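Local coordinates for protein 2-oxoglutarate-dependent dioxygenase DAO (Oryza sativa subsp. indica, PDB 6KUN) that probably uses iron(II) and 2-oxoglutarate to oxidise the auxin indole-3-acetic acid irreversibly to the inactive 2-oxoindole-3-acetic acid, at residues B[40-45]-B[121-126]; B[51-56]-B[243-248]; B[115-120]-B[153-158]. All blocks are in the same frame, centred on the assembly; numbering follows the deposited sequence.

Contact 1 of 3, residues B[40-45]-B[121-126]; sequences GVPPGL and AERMHS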
ATOM      1  N   GLY B  40       7.383  -7.854  12.773  1.00 33.55           N
ATOM      2  CA  GLY B  40       6.282  -7.890  13.699  1.00 30.31           C
ATOM      3  C   GLY B  40       5.432  -6.642  13.786  1.00 30.37           C
ATOM      4  O   GLY B  40       4.527  -6.608  14.635  1.00 36.66           O
ATOM      5  N   VAL B  41       5.700  -5.609  12.986  1.00 33.70           N
ATOM      6  CA  VAL B  41       4.804  -4.442  12.944  1.00 25.40           C
ATOM      7  C   VAL B  41       3.560  -4.882  12.181  1.00 28.45           C
ATOM      8  O   VAL B  41       3.644  -5.296  11.007  1.00 23.29           O
ATOM      9  CB  VAL B  41       5.443  -3.216  12.280  1.00 20.17           C
ATOM     10  CG1 VAL B  41       4.564  -1.984  12.472  1.00 24.79           C
ATOM     11  CG2 VAL B  41       6.826  -2.936  12.860  1.00 27.12           C
ATOM     12  N   PRO B  42       2.393  -4.846  12.799  1.00 24.62           N
ATOM     13  CA  PRO B  42       1.214  -5.461  12.179  1.00 28.72           C
ATOM     14  C   PRO B  42       0.761  -4.657  10.958  1.00 29.01           C
ATOM     15  O   PRO B  42       0.947  -3.436  10.916  1.00 20.93           O
ATOM     16  CB  PRO B  42       0.161  -5.461  13.296  1.00 34.54           C
ATOM     17  CG  PRO B  42       0.708  -4.581  14.402  1.00 35.71           C
ATOM     18  CD  PRO B  42       2.193  -4.535  14.239  1.00 27.40           C
ATOM     19  N   PRO B  43       0.184  -5.322   9.952  1.00 26.18           N
ATOM     20  CA  PRO B  43      -0.265  -4.613   8.740  1.00 28.16           C
ATOM     21  C   PRO B  43      -1.333  -3.563   8.968  1.00 18.07           C
ATOM     22  O   PRO B  43      -1.379  -2.541   8.266  1.00 21.60           O
ATOM     23  CB  PRO B  43      -0.837  -5.752   7.862  1.00 37.41           C
ATOM     24  CG  PRO B  43      -0.130  -6.972   8.315  1.00 34.83           C
ATOM     25  CD  PRO B  43       0.092  -6.792   9.803  1.00 31.93           C
ATOM     26  N   GLY B  44      -2.239  -3.815   9.897  1.00 22.57           N
ATOM     27  CA  GLY B  44      -3.248  -2.832  10.190  1.00 24.15           C
ATOM     28  C   GLY B  44      -2.630  -1.543  10.682  1.00 25.22           C
ATOM     29  O   GLY B  44      -3.035  -0.456  10.259  1.00 23.98           O
ATOM     30  N   LEU B  45      -1.649  -1.641  11.584  1.00 28.34           N
ATOM     31  CA  LEU B  45      -0.990  -0.443  12.098  1.00 22.57           C
ATOM     32  C   LEU B  45      -0.238   0.273  10.986  1.00 20.78           C
ATOM     33  O   LEU B  45      -0.287   1.497  10.876  1.00 20.37           O
ATOM     34  CB  LEU B  45      -0.028  -0.833  13.239  1.00 21.59           C
ATOM     35  CG  LEU B  45       0.707   0.359  13.846  1.00 21.27           C
ATOM     36  CD1 LEU B  45      -0.265   1.406  14.422  1.00 24.57           C
ATOM     37  CD2 LEU B  45       1.646  -0.113  14.906  1.00 22.68           C
ATOM     38  N   ALA B 121       5.599   5.335  16.585  1.00 16.81           N
ATOM     39  CA  ALA B 121       6.913   5.758  17.091  1.00 15.45           C
ATOM     40  C   ALA B 121       7.434   4.733  18.087  1.00 18.58           C
ATOM     41  O   ALA B 121       8.594   4.274  18.002  1.00 21.33           O
ATOM     42  CB  ALA B 121       6.835   7.146  17.739  1.00 24.24           C
ATOM     43  N   GLU B 122       6.569   4.321  19.005  1.00 21.01           N
ATOM     44  CA  GLU B 122       6.936   3.321  19.993  1.00 17.74           C
ATOM     45  C   GLU B 122       7.339   2.002  19.330  1.00 21.46           C
ATOM     46  O   GLU B 122       8.363   1.406  19.702  1.00 22.94           O
ATOM     47  CB  GLU B 122       5.752   3.110  20.938  1.00 22.38           C
ATOM     48  CG  GLU B 122       5.552   4.244  21.910  1.00 25.68           C
ATOM     49  CD  GLU B 122       4.204   4.159  22.624  1.00 42.07           C
ATOM     50  OE1 GLU B 122       3.363   3.304  22.251  1.00 44.94           O
ATOM     51  OE2 GLU B 122       3.981   4.968  23.550  1.00 48.96           O
ATOM     52  N   ARG B 123       6.547   1.539  18.334  1.00 20.93           N
ATOM     53  CA  ARG B 123       6.845   0.274  17.684  1.00 20.07           C
ATOM     54  C   ARG B 123       8.141   0.355  16.881  1.00 21.09           C
ATOM     55  O   ARG B 123       8.955  -0.593  16.872  1.00 22.50           O
ATOM     56  CB  ARG B 123       5.689  -0.166  16.786  1.00 28.51           C
ATOM     57  CG  ARG B 123       4.390  -0.382  17.524  1.00 51.30           C
ATOM     58  CD  ARG B 123       4.549  -1.433  18.568  1.00 60.50           C
ATOM     59  NE  ARG B 123       5.002  -2.674  17.962  1.00 58.47           N
ATOM     60  CZ  ARG B 123       4.186  -3.580  17.446  1.00 53.62           C
ATOM     61  NH1 ARG B 123       2.869  -3.384  17.479  1.00 27.73           N
ATOM     62  NH2 ARG B 123       4.690  -4.682  16.906  1.00 53.29           N
ATOM     63  N   MET B 124       8.356   1.474  16.207  1.00 16.96           N
ATOM     64  CA  MET B 124       9.605   1.653  15.490  1.00 15.74           C
ATOM     65  C   MET B 124      10.795   1.703  16.432  1.00 24.90           C
ATOM     66  O   MET B 124      11.897   1.235  16.084  1.00 17.00           O
ATOM     67  CB  MET B 124       9.551   2.937  14.679  1.00 19.33           C
ATOM     68  CG  MET B 124       8.629   2.907  13.522  1.00 36.94           C
ATOM     69  SD  MET B 124       9.563   2.816  12.006  1.00 65.58           S
ATOM     70  CE  MET B 124       9.811   4.533  11.690  1.00 48.81           C
ATOM     71  N   HIS B 125      10.607   2.256  17.625  1.00 21.14           N
ATOM     72  CA  HIS B 125      11.704   2.242  18.581  1.00 16.44           C
ATOM     73  C   HIS B 125      12.084   0.804  18.959  1.00 17.42           C
ATOM     74  O   HIS B 125      13.263   0.442  18.965  1.00 19.73           O
ATOM     75  CB  HIS B 125      11.345   3.031  19.822  1.00 22.40           C
ATOM     76  CG  HIS B 125      12.429   3.004  20.841  1.00 24.04           C
ATOM     77  ND1 HIS B 125      12.295   2.387  22.060  1.00 20.35           N
ATOM     78  CD2 HIS B 125      13.697   3.459  20.786  1.00 19.63           C
ATOM     79  CE1 HIS B 125      13.430   2.479  22.714  1.00 20.32           C
ATOM     80  NE2 HIS B 125      14.282   3.152  21.971  1.00 21.50           N
ATOM     81  N   SER B 126      11.086  -0.020  19.309  1.00 19.34           N
ATOM     82  CA  SER B 126      11.343  -1.417  19.639  1.00 21.82           C
ATOM     83  C   SER B 126      12.031  -2.137  18.480  1.00 22.18           C
ATOM     84  O   SER B 126      12.939  -2.956  18.694  1.00 20.32           O
ATOM     85  CB  SER B 126      10.026  -2.128  19.975  1.00 28.24           C
ATOM     86  OG  SER B 126       9.457  -1.631  21.171  1.00 36.81           O
TER
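Gly40 meets the end of Arg123 with its carbonyl: NH2 of Arg123 lies 3.0 Å from Gly40 O, which sits at the edge of the guanidinium and near its plane. At 125° the bend at the hydrogen leaves this a weak hydrogen bond. Val41 brings its CA obliquely to within 4.0 Å of Arg123 NH2. Pro42, the N-cap residue of helix 43-57, sets its ring against the guanidinium obliquely, with CD 3.5 Å from Arg123 NH1. One turn on, Leu45 has CG anti to the backbone N (chi1 -180°) and points CD2 at the start of the arginine chain, 3.8 Å from Arg123 CG. Arg123 can serve both ends of the segment because its chain bends at chi2 (-60°) and again at chi3. Cutting this residue back to an alanine would probably leave Gly40 O without this donor and open a gap beside the ring of Pro42. Around this surface contact, Val41 packs on Phe211 of strand 211-215, while Met124, next along helix 111-138, reaches Phe211, Phe153 and Ile245, seating that helix on the main sheet.

Contact 2 of 3, residues B[51-56]-B[243-248]; sequences AAVRAL and VSIAMF. With AKG (2-oxoglutaric acid), chain G.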
ATOM      1  N   ALA B  51      -2.050   6.499   6.474  1.00 22.70           N
ATOM      2  CA  ALA B  51      -3.118   7.495   6.412  1.00 23.57           C
ATOM      3  C   ALA B  51      -2.851   8.661   7.365  1.00 22.49           C
ATOM      4  O   ALA B  51      -3.011   9.828   6.997  1.00 26.86           O
ATOM      5  CB  ALA B  51      -4.447   6.836   6.748  1.00 25.28           C
ATOM      6  N   ALA B  52      -2.436   8.368   8.596  1.00 18.28           N
ATOM      7  CA  ALA B  52      -2.190   9.425   9.566  1.00 18.97           C
ATOM      8  C   ALA B  52      -1.089  10.368   9.091  1.00 19.00           C
ATOM      9  O   ALA B  52      -1.224  11.592   9.191  1.00 19.27           O
ATOM     10  CB  ALA B  52      -1.809   8.821  10.924  1.00 16.98           C
ATOM     11  N   VAL B  53       0.007   9.825   8.571  1.00 20.12           N
ATOM     12  CA  VAL B  53       1.090  10.685   8.103  1.00 21.49           C
ATOM     13  C   VAL B  53       0.626  11.561   6.948  1.00 22.26           C
ATOM     14  O   VAL B  53       0.992  12.746   6.847  1.00 18.41           O
ATOM     15  CB  VAL B  53       2.306   9.836   7.710  1.00 14.35           C
ATOM     16  CG1 VAL B  53       3.382  10.724   7.109  1.00 24.56           C
ATOM     17  CG2 VAL B  53       2.885   9.142   8.956  1.00 19.92           C
ATOM     18  N   ARG B  54      -0.159  10.993   6.041  1.00 23.10           N
ATOM     19  CA  ARG B  54      -0.720  11.799   4.959  1.00 26.87           C
ATOM     20  C   ARG B  54      -1.705  12.835   5.470  1.00 27.73           C
ATOM     21  O   ARG B  54      -1.722  13.949   4.947  1.00 26.31           O
ATOM     22  CB  ARG B  54      -1.355  10.879   3.923  1.00 30.26           C
ATOM     23  CG  ARG B  54      -0.319  10.472   2.853  1.00 44.32           C
ATOM     24  CD  ARG B  54      -0.490   9.073   2.305  1.00 60.08           C
ATOM     25  NE  ARG B  54      -1.881   8.732   2.051  1.00 85.59           N
ATOM     26  CZ  ARG B  54      -2.279   7.683   1.334  1.00 91.43           C
ATOM     27  NH1 ARG B  54      -1.386   6.872   0.773  1.00 74.68           N
ATOM     28  NH2 ARG B  54      -3.574   7.452   1.166  1.00103.04           N
ATOM     29  N   ALA B  55      -2.455  12.514   6.527  1.00 23.13           N
ATOM     30  CA  ALA B  55      -3.333  13.495   7.154  1.00 25.42           C
ATOM     31  C   ALA B  55      -2.533  14.635   7.782  1.00 26.11           C
ATOM     32  O   ALA B  55      -2.882  15.810   7.622  1.00 18.69           O
ATOM     33  CB  ALA B  55      -4.202  12.812   8.205  1.00 19.77           C
ATOM     34  N   LEU B  56      -1.430  14.317   8.451  1.00 18.97           N
ATOM     35  CA  LEU B  56      -0.586  15.348   9.023  1.00 21.89           C
ATOM     36  C   LEU B  56      -0.080  16.286   7.942  1.00 21.42           C
ATOM     37  O   LEU B  56      -0.072  17.513   8.110  1.00 17.59           O
ATOM     38  CB  LEU B  56       0.598  14.733   9.763  1.00 19.07           C
ATOM     39  CG  LEU B  56       0.319  14.174  11.131  1.00 17.85           C
ATOM     40  CD1 LEU B  56       1.647  13.620  11.654  1.00 25.93           C
ATOM     41  CD2 LEU B  56      -0.305  15.249  12.038  1.00 23.77           C
ATOM     42  N   VAL B 243       6.302  10.257   0.559  1.00 28.31           N
ATOM     43  CA  VAL B 243       6.192  10.292   2.010  1.00 22.63           C
ATOM     44  C   VAL B 243       6.971   9.123   2.604  1.00 26.83           C
ATOM     45  O   VAL B 243       6.905   7.978   2.115  1.00 23.52           O
ATOM     46  CB  VAL B 243       4.727  10.283   2.476  1.00 26.31           C
ATOM     47  CG1 VAL B 243       4.675  10.142   3.951  1.00 28.42           C
ATOM     48  CG2 VAL B 243       4.056  11.585   2.030  1.00 29.63           C
ATOM     49  N   SER B 244       7.735   9.424   3.646  1.00 21.22           N
ATOM     50  CA  SER B 244       8.532   8.399   4.279  1.00 20.24           C
ATOM     51  C   SER B 244       8.545   8.613   5.773  1.00 15.09           C
ATOM     52  O   SER B 244       8.218   9.687   6.272  1.00 17.64           O
ATOM     53  CB  SER B 244       9.976   8.368   3.731  1.00 24.05           C
ATOM     54  OG  SER B 244      10.714   9.505   4.086  1.00 23.17           O
ATOM     55  N   ILE B 245       8.920   7.556   6.477  1.00 15.52           N
ATOM     56  CA  ILE B 245       9.036   7.555   7.926  1.00 11.26           C
ATOM     57  C   ILE B 245      10.391   6.937   8.253  1.00 15.80           C
ATOM     58  O   ILE B 245      10.788   5.904   7.669  1.00 18.12           O
ATOM     59  CB  ILE B 245       7.892   6.751   8.550  1.00 18.06           C
ATOM     60  CG1 ILE B 245       6.546   7.233   8.015  1.00 26.63           C
ATOM     61  CG2 ILE B 245       7.888   6.867  10.016  1.00 33.77           C
ATOM     62  CD1 ILE B 245       5.438   6.314   8.332  1.00 27.31           C
ATOM     63  N   ALA B 246      11.083   7.548   9.204  1.00 16.30           N
ATOM     64  CA  ALA B 246      12.395   7.043   9.593  1.00 20.98           C
ATOM     65  C   ALA B 246      12.600   7.123  11.092  1.00 17.88           C
ATOM     66  O   ALA B 246      12.112   8.047  11.756  1.00 16.83           O
ATOM     67  CB  ALA B 246      13.540   7.816   8.883  1.00 23.56           C
ATOM     68  N   MET B 247      13.318   6.151  11.623  1.00 16.55           N
ATOM     69  CA  MET B 247      13.741   6.145  13.013  1.00 17.67           C
ATOM     70  C   MET B 247      15.259   6.037  13.038  1.00 20.32           C
ATOM     71  O   MET B 247      15.829   5.083  12.485  1.00 15.78           O
ATOM     72  CB  MET B 247      13.121   4.962  13.762  1.00 23.13           C
ATOM     73  CG  MET B 247      13.514   4.930  15.238  1.00 22.85           C
ATOM     74  SD  MET B 247      12.853   6.275  16.254  1.00 23.13           S
ATOM     75  CE  MET B 247      11.209   5.639  16.549  1.00 33.03           C
ATOM     76  N   PHE B 248      15.906   7.023  13.626  1.00 16.48           N
ATOM     77  CA  PHE B 248      17.372   7.120  13.693  1.00 16.11           C
ATOM     78  C   PHE B 248      17.825   6.763  15.101  1.00 22.22           C
ATOM     79  O   PHE B 248      17.496   7.459  16.055  1.00 16.10           O
ATOM     80  CB  PHE B 248      17.874   8.499  13.317  1.00 16.72           C
ATOM     81  CG  PHE B 248      17.399   8.977  11.976  1.00 16.79           C
ATOM     82  CD1 PHE B 248      16.159   9.568  11.830  1.00 24.54           C
ATOM     83  CD2 PHE B 248      18.209   8.855  10.859  1.00 21.43           C
ATOM     84  CE1 PHE B 248      15.740  10.035  10.606  1.00 24.94           C
ATOM     85  CE2 PHE B 248      17.779   9.337   9.622  1.00 27.60           C
ATOM     86  CZ  PHE B 248      16.532   9.916   9.506  1.00 18.36           C
TER
HETATM   87  C1  AKG G 401      17.681   9.391   5.038  1.00 73.33           C
HETATM   88  O1  AKG G 401      17.051   8.355   5.341  1.00 65.02           O
HETATM   89  O2  AKG G 401      18.484   9.933   5.828  1.00 54.16           O
HETATM   90  C2  AKG G 401      17.475   9.986   3.720  1.00 76.35           C
HETATM   91  O5  AKG G 401      18.413  10.115   2.952  1.00 72.04           O
HETATM   92  C3  AKG G 401      16.093  10.440   3.315  1.00 69.22           C
HETATM   93  C4  AKG G 401      15.066   9.411   3.770  1.00 74.03           C
HETATM   94  C5  AKG G 401      13.687   9.852   3.341  1.00 73.56           C
HETATM   95  O3  AKG G 401      13.084   9.174   2.480  1.00 74.56           O
HETATM   96  O4  AKG G 401      13.200  10.878   3.863  1.00 81.29           O
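Val53 and Val243 press methyl against methyl, CG1 of Val53 being 3.5 Å from CG1 of Val243, closer than carbons usually pack. CG1 of each valine is anti to its backbone N (chi1 175° in Val53), which sends these branches toward one another as the two side chains run alongside in opposite senses. The second branch of Val53 is less squeezed: CG2 lies 3.9 Å from CD1 of Ile245, an ordinary apolar distance. Ile245 in turn backs onto Phe153 and Met124. The looser margin is at Arg54, which is partly exposed, does not turn to the strand and packs on Pro208 of the second subunit.

The CB of Ser244 leaves the strand on the side away from the helix, where 2-oxoglutarate lies. Its OG is 2.8 Å from O4 of 2-oxoglutarate; a weak hydrogen bond from Ser244 OG to O3 at 2.9 Å is possible but not settled, since both oxygens are near the one hydroxyl. Asn156 ND2 also hydrogen-bonds Ser244 OG, linking a neighbouring strand to this site. Further along, Phe248 turns its ring edge to the other end of the molecule, with CE2 3.9 Å from O2 of 2-oxoglutarate.

Arg242, whose NH2 bonds 2-oxoglutarate, and Ser244 form the Arg-x-Ser motif of plant 2-oxoglutarate dioxygenases, on a jelly-roll strand backed by an N-terminal helix.

Contact 3 of 3, residues B[115-120]-B[153-158]; sequences ETVKAY and FRMNRY. With AKG (2-oxoglutaric acid), chain G; IAC (1H-indol-3-ylacetic acid), chain H.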
ATOM      1  N   GLU B 115      -2.802   9.216  18.394  1.00 18.83           N
ATOM      2  CA  GLU B 115      -2.629   7.889  18.944  1.00 16.97           C
ATOM      3  C   GLU B 115      -1.864   6.984  17.982  1.00 15.40           C
ATOM      4  O   GLU B 115      -1.061   6.156  18.432  1.00 18.66           O
ATOM      5  CB  GLU B 115      -3.992   7.238  19.247  1.00 42.12           C
ATOM      6  CG  GLU B 115      -3.874   5.780  19.765  1.00 84.05           C
ATOM      7  CD  GLU B 115      -5.215   5.049  19.966  1.00110.29           C
ATOM      8  OE1 GLU B 115      -6.286   5.651  19.715  1.00121.20           O
ATOM      9  OE2 GLU B 115      -5.184   3.862  20.378  1.00101.48           O
ATOM     10  N   THR B 116      -2.146   7.090  16.672  1.00 16.59           N
ATOM     11  CA  THR B 116      -1.497   6.239  15.686  1.00 20.79           C
ATOM     12  C   THR B 116      -0.018   6.571  15.597  1.00 20.41           C
ATOM     13  O   THR B 116       0.829   5.682  15.603  1.00 16.28           O
ATOM     14  CB  THR B 116      -2.133   6.403  14.294  1.00 23.31           C
ATOM     15  OG1 THR B 116      -3.491   5.972  14.301  1.00 20.07           O
ATOM     16  CG2 THR B 116      -1.361   5.586  13.224  1.00 18.62           C
ATOM     17  N   VAL B 117       0.293   7.861  15.583  1.00 16.21           N
ATOM     18  CA  VAL B 117       1.675   8.294  15.541  1.00 14.40           C
ATOM     19  C   VAL B 117       2.407   7.802  16.781  1.00 22.44           C
ATOM     20  O   VAL B 117       3.542   7.306  16.705  1.00 15.33           O
ATOM     21  CB  VAL B 117       1.773   9.819  15.398  1.00 19.43           C
ATOM     22  CG1 VAL B 117       3.243  10.282  15.595  1.00 20.24           C
ATOM     23  CG2 VAL B 117       1.293  10.248  14.060  1.00 13.78           C
ATOM     24  N   LYS B 118       1.759   7.901  17.929  1.00 17.54           N
ATOM     25  CA  LYS B 118       2.374   7.443  19.165  1.00 17.96           C
ATOM     26  C   LYS B 118       2.694   5.964  19.081  1.00 17.22           C
ATOM     27  O   LYS B 118       3.812   5.544  19.429  1.00 19.51           O
ATOM     28  CB  LYS B 118       1.443   7.735  20.337  1.00 21.95           C
ATOM     29  CG  LYS B 118       1.995   7.380  21.695  1.00 27.52           C
ATOM     30  CD  LYS B 118       1.057   7.882  22.814  1.00 35.64           C
ATOM     31  CE  LYS B 118       1.647   7.559  24.180  1.00 40.74           C
ATOM     32  NZ  LYS B 118       1.305   8.583  25.191  1.00 49.99           N
ATOM     33  N   ALA B 119       1.726   5.151  18.640  1.00 19.80           N
ATOM     34  CA  ALA B 119       1.938   3.711  18.590  1.00 15.87           C
ATOM     35  C   ALA B 119       3.051   3.361  17.616  1.00 24.42           C
ATOM     36  O   ALA B 119       3.918   2.526  17.924  1.00 17.97           O
ATOM     37  CB  ALA B 119       0.627   2.996  18.212  1.00 24.33           C
ATOM     38  N   TYR B 120       3.043   3.995  16.453  1.00 18.42           N
ATOM     39  CA  TYR B 120       4.053   3.809  15.479  1.00 20.97           C
ATOM     40  C   TYR B 120       5.446   4.175  16.002  1.00 23.61           C
ATOM     41  O   TYR B 120       6.326   3.418  15.869  1.00 23.14           O
ATOM     42  CB  TYR B 120       3.733   4.505  14.164  1.00 22.04           C
ATOM     43  CG  TYR B 120       4.199   3.770  12.985  1.00 16.89           C
ATOM     44  CD1 TYR B 120       3.467   2.750  12.507  1.00 24.04           C
ATOM     45  CD2 TYR B 120       5.376   4.069  12.353  1.00 19.89           C
ATOM     46  CE1 TYR B 120       3.847   2.060  11.433  1.00 30.51           C
ATOM     47  CE2 TYR B 120       5.774   3.362  11.251  1.00 25.35           C
ATOM     48  CZ  TYR B 120       4.978   2.363  10.803  1.00 35.06           C
ATOM     49  OH  TYR B 120       5.229   1.568   9.756  1.00 46.55           O
ATOM     50  N   PHE B 153      12.864  10.358  15.509  1.00 15.32           N
ATOM     51  CA  PHE B 153      11.776   9.839  14.692  1.00 16.42           C
ATOM     52  C   PHE B 153      11.417  10.946  13.726  1.00 17.30           C
ATOM     53  O   PHE B 153      11.243  12.091  14.152  1.00 20.62           O
ATOM     54  CB  PHE B 153      10.575   9.449  15.555  1.00 17.50           C
ATOM     55  CG  PHE B 153       9.389   8.917  14.760  1.00 14.44           C
ATOM     56  CD1 PHE B 153       9.457   7.694  14.122  1.00 27.08           C
ATOM     57  CD2 PHE B 153       8.208   9.627  14.696  1.00 16.04           C
ATOM     58  CE1 PHE B 153       8.370   7.199  13.411  1.00 25.25           C
ATOM     59  CE2 PHE B 153       7.133   9.130  13.995  1.00 20.34           C
ATOM     60  CZ  PHE B 153       7.203   7.938  13.360  1.00 19.78           C
ATOM     61  N   ARG B 154      11.360  10.637  12.439  1.00 14.82           N
ATOM     62  CA  ARG B 154      11.040  11.661  11.439  1.00 16.30           C
ATOM     63  C   ARG B 154       9.963  11.165  10.475  1.00 16.14           C
ATOM     64  O   ARG B 154       9.963  10.007  10.039  1.00 18.63           O
ATOM     65  CB  ARG B 154      12.269  12.058  10.663  1.00 18.29           C
ATOM     66  CG  ARG B 154      12.406  13.495  10.313  1.00 35.36           C
ATOM     67  CD  ARG B 154      13.648  13.695   9.423  1.00 57.65           C
ATOM     68  NE  ARG B 154      14.878  13.975  10.168  1.00 71.33           N
ATOM     69  CZ  ARG B 154      16.100  13.928   9.637  1.00 71.61           C
ATOM     70  NH1 ARG B 154      16.259  13.590   8.362  1.00 66.31           N
ATOM     71  NH2 ARG B 154      17.162  14.200  10.381  1.00 73.58           N
ATOM     72  N   MET B 155       9.020  12.043  10.186  1.00 14.76           N
ATOM     73  CA  MET B 155       8.017  11.859   9.141  1.00 12.28           C
ATOM     74  C   MET B 155       8.334  12.896   8.084  1.00 21.32           C
ATOM     75  O   MET B 155       8.506  14.082   8.421  1.00 20.05           O
ATOM     76  CB  MET B 155       6.601  12.009   9.697  1.00 18.10           C
ATOM     77  CG  MET B 155       6.222  10.902  10.676  1.00 23.66           C
ATOM     78  SD  MET B 155       4.671  11.214  11.596  1.00 20.73           S
ATOM     79  CE  MET B 155       5.072  12.690  12.569  1.00 25.91           C
ATOM     80  N   ASN B 156       8.475  12.446   6.837  1.00 15.28           N
ATOM     81  CA  ASN B 156       8.984  13.317   5.780  1.00 17.02           C
ATOM     82  C   ASN B 156       7.996  13.386   4.608  1.00 21.94           C
ATOM     83  O   ASN B 156       7.351  12.395   4.255  1.00 20.10           O
ATOM     84  CB  ASN B 156      10.340  12.841   5.193  1.00 28.25           C
ATOM     85  CG  ASN B 156      11.363  12.439   6.257  1.00 37.49           C
ATOM     86  OD1 ASN B 156      11.832  13.259   7.032  1.00 31.04           O
ATOM     87  ND2 ASN B 156      11.733  11.158   6.263  1.00 32.10           N
ATOM     88  N   ARG B 157       7.966  14.536   3.944  1.00 22.46           N
ATOM     89  CA  ARG B 157       7.272  14.668   2.668  1.00 21.83           C
ATOM     90  C   ARG B 157       8.115  15.491   1.711  1.00 26.22           C
ATOM     91  O   ARG B 157       8.556  16.593   2.049  1.00 26.20           O
ATOM     92  CB  ARG B 157       5.905  15.318   2.842  1.00 26.10           C
ATOM     93  CG  ARG B 157       5.070  15.312   1.609  1.00 29.67           C
ATOM     94  CD  ARG B 157       3.647  15.709   1.912  1.00 32.22           C
ATOM     95  NE  ARG B 157       3.442  17.145   1.893  1.00 33.86           N
ATOM     96  CZ  ARG B 157       2.275  17.727   1.594  1.00 39.80           C
ATOM     97  NH1 ARG B 157       1.232  16.981   1.286  1.00 32.95           N
ATOM     98  NH2 ARG B 157       2.167  19.042   1.599  1.00 40.68           N
ATOM     99  N   TYR B 158       8.349  14.944   0.523  1.00 21.60           N
ATOM    100  CA  TYR B 158       9.034  15.653  -0.567  1.00 28.63           C
ATOM    101  C   TYR B 158       7.970  16.003  -1.600  1.00 27.30           C
ATOM    102  O   TYR B 158       7.319  15.117  -2.159  1.00 29.30           O
ATOM    103  CB  TYR B 158      10.177  14.814  -1.164  1.00 29.92           C
ATOM    104  CG  TYR B 158      11.176  14.326  -0.117  1.00 28.03           C
ATOM    105  CD1 TYR B 158      10.856  13.269   0.728  1.00 36.98           C
ATOM    106  CD2 TYR B 158      12.417  14.928   0.040  1.00 40.71           C
ATOM    107  CE1 TYR B 158      11.736  12.826   1.692  1.00 48.23           C
ATOM    108  CE2 TYR B 158      13.305  14.497   1.006  1.00 42.15           C
ATOM    109  CZ  TYR B 158      12.959  13.440   1.826  1.00 53.10           C
ATOM    110  OH  TYR B 158      13.836  12.988   2.789  1.00 60.37           O
TER
HETATM  111  C1  AKG G 401      17.681   9.391   5.038  1.00 73.33           C
HETATM  112  O1  AKG G 401      17.051   8.355   5.341  1.00 65.02           O
HETATM  113  O2  AKG G 401      18.484   9.933   5.828  1.00 54.16           O
HETATM  114  C2  AKG G 401      17.475   9.986   3.720  1.00 76.35           C
HETATM  115  O5  AKG G 401      18.413  10.115   2.952  1.00 72.04           O
HETATM  116  C3  AKG G 401      16.093  10.440   3.315  1.00 69.22           C
HETATM  117  C4  AKG G 401      15.066   9.411   3.770  1.00 74.03           C
HETATM  118  C5  AKG G 401      13.687   9.852   3.341  1.00 73.56           C
HETATM  119  O3  AKG G 401      13.084   9.174   2.480  1.00 74.56           O
HETATM  120  O4  AKG G 401      13.200  10.878   3.863  1.00 81.29           O
HETATM  121  C   IAC H 402      24.265  15.812  10.264  1.00 83.88           C
HETATM  122  C1  IAC H 402      23.170  16.559  10.544  1.00101.60           C
HETATM  123  C2  IAC H 402      22.784  17.622   9.691  1.00100.98           C
HETATM  124  C3  IAC H 402      23.522  17.894   8.564  1.00 99.83           C
HETATM  125  C4  IAC H 402      24.632  17.122   8.275  1.00 88.39           C
HETATM  126  C5  IAC H 402      25.000  16.114   9.130  1.00 65.76           C
HETATM  127  C7  IAC H 402      22.639  16.088  11.684  1.00 96.49           C
HETATM  128  C8  IAC H 402      23.405  15.029  12.137  1.00 90.91           C
HETATM  129  C17 IAC H 402      21.428  16.497  12.519  1.00 91.02           C
HETATM  130  C18 IAC H 402      20.124  15.936  11.984  1.00 90.29           C
HETATM  131  N   IAC H 402      24.419  14.863  11.248  1.00 80.25           N
HETATM  132  O2  IAC H 402      19.087  16.650  12.072  1.00 77.94           O
HETATM  133  O3  IAC H 402      20.075  14.776  11.490  1.00 98.87           O
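Tyr120 reaches Phe153 on an unusual torsion: its chi1 of -145° lies well off a staggered value. CZ of Phe153 arrives at the edge of the tyrosine ring, near its plane, and sits 4.4 Å from Tyr120 CD2, while the tyrosine meets the phenylalanine ring obliquely. Val117 fills the next place with a single methyl, CG1, which touches both Phe153 CE2 and Met155 CE, the latter at 4.3 Å. All these contacts are apolar, none closer than that; the axes of the two short segments come no nearer than 11.1 Å, at 129°.

Arg154, Asn156 and Tyr158, on the other side of the strand, face the ligands. Tyr158 gives a hydrogen bond from OH to O4 of 2-oxoglutarate, very short at 2.5 Å, with O4 in the plane of the ring at its edge. Asn156 ND2 lies 2.8 Å from the same O4, its amide oxygen being bonded to Tyr86. Arg154 brings NH2 to 3.2 Å from O3 of indole-3-acetic acid, an oxygen at the edge of the guanidinium and in its plane. One strand thus has an apolar face packed against helix 111-138 and a polar face lining the pockets, as in the jelly-roll core of 2-oxoglutarate-dependent dioxygenases.

In the fold
After strands 6-8 and 33-37, the turn into helix 43-57 opens the first contact, and contact 1 closes the loop from it to helix 111-138, spanning 75 residues. Contact 2 starts farther along helix 43-57 and closes the longest loop, 186 residues, on strand 242-249. Contact 3 joins helix 111-138 to strand 151-158 across only 32 residues and is nested inside the loop of contact 2. Contact 1 crosses both others. The two helices are thereby tied to each other and to the main sheet, where strands 151-158 and 242-249 are neighbours: Ala246 O lies 2.8 Å from Arg154 N. Contacts 2 and 3, about 4 Å apart between centres, share 2-oxoglutarate.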